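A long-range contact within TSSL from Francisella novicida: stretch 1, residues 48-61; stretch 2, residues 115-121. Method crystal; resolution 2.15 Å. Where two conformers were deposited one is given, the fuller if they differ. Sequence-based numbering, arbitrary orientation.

Stretch 1, residues 48-61: ELLEKYSETVCKYI
Stretch 2 115-121: IYPQICY

What backbone frame brings the stretches together? In stretch 1, Tyr53 (phi/psi -121/156) and Ser54 (-67/167) are non-helical and link two helices, the second running from Glu55 through Ile61; Ser54 caps this helix through a weak bond from Val57 N to Ser54 OG, 3.4 Å. Stretch 2 runs extended through Tyr116 (-97/149) and Pro117 (-64/157) into a helix. CA atoms pair Val57 with Tyr116 at 7.5 Å and Ile61 with Cys120 at 5.3 Å, so both chains advance together.

What do Tyr116 and Pro117 meet? Tyr116 (chi1 m, chi2 -83°) lies obliquely to the Tyr60 ring (m), centroids 5.7 Å apart and planes at 39°, while Val57 CG2 sits at its edge, 4.0 Å from Tyr116 CD1. Pro117, C-gamma endo, sets CG over a face of the Tyr53 ring (m), 4.0 Å from its centroid, a CH-pi contact; Pro117 CG also lies 3.7 Å from Val57 CG1 (t).

How do Ile119 and Cys120 finish the contact? By van der Waals packing of apolar groups: Ile119 (t, t) points toward stretch 1, its CG2 3.6 Å from Ile61 CD1 (m, t), and Cys120 SG (m) lies 3.8 Å from Ile61 CG1 and 4.1 Å from Val57 CG1.

Does anything polar join them? No direct hydrogen bond does, but one water donates to Tyr60 O (2.6 Å) and Cys120 O (2.9 Å), bridging the backbones.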

# COMPACT_ATOMS: atom_id res chain seq x y z
N GLU A 48 16.21 1.32 2.68
CA GLU A 48 16.57 2.52 1.91
C GLU A 48 15.90 3.77 2.48
O GLU A 48 16.57 4.80 2.70
CB GLU A 48 16.23 2.32 0.44
CG GLU A 48 16.83 3.28 -0.48
CD GLU A 48 18.36 2.99 -0.78
OE1 GLU A 48 18.93 1.94 -0.34
OE2 GLU A 48 18.95 3.84 -1.48
N LEU A 49 14.60 3.69 2.79
CA LEU A 49 13.93 4.90 3.37
C LEU A 49 14.50 5.28 4.71
O LEU A 49 14.62 6.43 5.00
CB LEU A 49 12.43 4.70 3.56
CG LEU A 49 11.71 4.55 2.24
CD1 LEU A 49 10.26 4.04 2.62
CD2 LEU A 49 11.73 5.87 1.51
N LEU A 50 14.85 4.29 5.54
CA LEU A 50 15.28 4.61 6.89
C LEU A 50 16.71 5.23 6.93
O LEU A 50 17.18 5.62 8.01
CB LEU A 50 15.21 3.37 7.80
CG LEU A 50 13.80 2.88 8.23
CD1 LEU A 50 13.80 1.39 8.75
CD2 LEU A 50 13.15 3.84 9.23
N GLU A 51 17.38 5.32 5.76
CA GLU A 51 18.68 5.97 5.71
C GLU A 51 18.41 7.47 5.77
O GLU A 51 19.18 8.21 6.36
CB GLU A 51 19.50 5.49 4.49
CG GLU A 51 20.94 6.10 4.22
CD GLU A 51 21.77 6.60 5.46
OE1 GLU A 51 22.18 5.77 6.32
OE2 GLU A 51 22.08 7.83 5.53
N LYS A 52 17.24 7.89 5.28
CA LYS A 52 16.91 9.30 5.17
C LYS A 52 15.82 9.81 6.11
O LYS A 52 15.81 10.99 6.46
CB LYS A 52 16.43 9.63 3.73
CG LYS A 52 17.49 9.43 2.65
CD LYS A 52 16.85 9.54 1.24
CE LYS A 52 16.65 8.18 0.65
NZ LYS A 52 16.34 8.27 -0.79
N TYR A 53 14.88 8.96 6.49
CA TYR A 53 13.57 9.42 7.03
C TYR A 53 13.37 8.88 8.42
O TYR A 53 13.94 7.84 8.76
CB TYR A 53 12.42 9.00 6.11
CG TYR A 53 12.49 9.70 4.78
CD1 TYR A 53 12.59 11.11 4.71
CD2 TYR A 53 12.48 8.97 3.56
CE1 TYR A 53 12.71 11.77 3.48
CE2 TYR A 53 12.54 9.63 2.32
CZ TYR A 53 12.66 11.00 2.29
OH TYR A 53 12.74 11.65 1.06
N SER A 54 12.56 9.56 9.22
CA SER A 54 12.22 9.00 10.54
C SER A 54 11.40 7.71 10.36
O SER A 54 10.86 7.42 9.29
CB SER A 54 11.38 9.97 11.36
OG SER A 54 10.22 10.35 10.63
N GLU A 55 11.26 6.97 11.45
CA GLU A 55 10.45 5.79 11.47
C GLU A 55 9.02 6.06 11.10
O GLU A 55 8.40 5.24 10.41
CB GLU A 55 10.45 5.17 12.89
CG GLU A 55 11.84 4.63 13.33
CD GLU A 55 11.76 3.20 13.81
OE1 GLU A 55 10.86 2.46 13.30
OE2 GLU A 55 12.58 2.82 14.68
N THR A 56 8.48 7.18 11.57
CA THR A 56 7.06 7.52 11.29
C THR A 56 6.86 7.74 9.79
O THR A 56 5.94 7.18 9.16
CB THR A 56 6.60 8.78 12.07
OG1 THR A 56 6.72 8.52 13.46
CG2 THR A 56 5.16 9.20 11.75
N VAL A 57 7.75 8.54 9.19
CA VAL A 57 7.70 8.80 7.73
C VAL A 57 7.87 7.49 6.92
O VAL A 57 7.11 7.23 5.98
CB VAL A 57 8.70 9.91 7.29
CG1 VAL A 57 8.84 9.96 5.80
CG2 VAL A 57 8.25 11.28 7.87
N CYS A 58 8.80 6.64 7.30
CA CYS A 58 8.97 5.37 6.63
C CYS A 58 7.67 4.56 6.72
O CYS A 58 7.18 4.06 5.71
CB CYS A 58 10.13 4.61 7.23
SG CYS A 58 11.75 5.43 6.93
N LYS A 59 7.12 4.47 7.93
CA LYS A 59 5.78 3.85 8.07
C LYS A 59 4.69 4.50 7.21
O LYS A 59 3.88 3.80 6.62
CB LYS A 59 5.34 3.80 9.54
CG LYS A 59 3.84 3.39 9.75
CD LYS A 59 3.55 3.23 11.26
CE LYS A 59 3.30 4.67 11.86
NZ LYS A 59 2.72 4.57 13.17
N TYR A 60 4.67 5.81 7.10
CA TYR A 60 3.64 6.41 6.30
C TYR A 60 3.73 6.04 4.81
O TYR A 60 2.78 6.21 4.04
CB TYR A 60 3.67 7.92 6.45
CG TYR A 60 3.08 8.46 7.74
CD1 TYR A 60 2.69 7.59 8.79
CD2 TYR A 60 2.96 9.83 7.93
CE1 TYR A 60 2.14 8.09 9.94
CE2 TYR A 60 2.41 10.35 9.09
CZ TYR A 60 2.00 9.48 10.08
OH TYR A 60 1.44 10.04 11.21
N ILE A 61 4.90 5.62 4.38
CA ILE A 61 5.10 5.34 2.98
C ILE A 61 4.87 3.84 2.82
O ILE A 61 4.17 3.46 1.92
CB ILE A 61 6.55 5.69 2.57
CG1 ILE A 61 6.73 7.19 2.53
CG2 ILE A 61 6.95 5.02 1.20
CD1 ILE A 61 8.22 7.57 2.70
N ILE A 115 4.82 19.10 6.13
CA ILE A 115 6.16 18.65 6.50
C ILE A 115 6.76 17.44 5.73
O ILE A 115 7.95 17.16 5.86
CB ILE A 115 6.31 18.37 8.04
CG1 ILE A 115 5.14 17.54 8.58
CG2 ILE A 115 6.49 19.71 8.83
CD1 ILE A 115 5.33 17.05 10.02
N TYR A 116 5.96 16.76 4.91
CA TYR A 116 6.35 15.41 4.50
C TYR A 116 7.04 15.35 3.16
O TYR A 116 6.72 16.15 2.30
CB TYR A 116 5.10 14.54 4.48
CG TYR A 116 4.52 14.37 5.84
CD1 TYR A 116 5.02 13.39 6.71
CD2 TYR A 116 3.49 15.20 6.29
CE1 TYR A 116 4.48 13.25 8.00
CE2 TYR A 116 2.93 15.04 7.55
CZ TYR A 116 3.41 14.07 8.38
OH TYR A 116 2.84 13.95 9.61
N PRO A 117 7.96 14.40 2.97
CA PRO A 117 8.57 14.30 1.65
C PRO A 117 7.55 13.95 0.58
O PRO A 117 6.52 13.35 0.89
CB PRO A 117 9.54 13.15 1.78
CG PRO A 117 9.14 12.42 3.04
CD PRO A 117 8.56 13.47 3.93
N GLN A 118 7.85 14.29 -0.67
CA GLN A 118 6.93 14.09 -1.78
C GLN A 118 6.53 12.62 -2.00
O GLN A 118 5.41 12.35 -2.37
CB GLN A 118 7.56 14.61 -3.08
CG GLN A 118 6.54 14.79 -4.18
CD GLN A 118 5.64 16.01 -3.94
OE1 GLN A 118 5.59 16.61 -2.83
NE2 GLN A 118 4.93 16.40 -4.98
N ILE A 119 7.45 11.70 -1.74
CA ILE A 119 7.15 10.28 -1.81
C ILE A 119 5.91 9.80 -0.93
O ILE A 119 5.24 8.79 -1.29
CB ILE A 119 8.41 9.42 -1.54
CG1 ILE A 119 8.10 7.95 -1.83
CG2 ILE A 119 8.98 9.64 -0.10
CD1 ILE A 119 9.31 7.04 -1.95
N CYS A 120 5.65 10.48 0.20
CA CYS A 120 4.43 10.19 1.02
C CYS A 120 3.17 10.34 0.19
O CYS A 120 2.38 9.41 0.12
CB CYS A 120 4.34 11.09 2.26
SG CYS A 120 5.59 10.65 3.44
N TYR A 121 3.01 11.51 -0.45
CA TYR A 121 1.88 11.80 -1.32
C TYR A 121 1.78 10.93 -2.60
O TYR A 121 0.64 10.69 -3.12
CB TYR A 121 1.89 13.29 -1.69
CG TYR A 121 2.01 14.18 -0.45
CD1 TYR A 121 3.26 14.50 0.09
CD2 TYR A 121 0.87 14.66 0.23
CE1 TYR A 121 3.40 15.33 1.26
CE2 TYR A 121 0.98 15.48 1.41
CZ TYR A 121 2.25 15.79 1.93
OH TYR A 121 2.37 16.55 3.12
O HOH W 1 2.27 8.49 2.84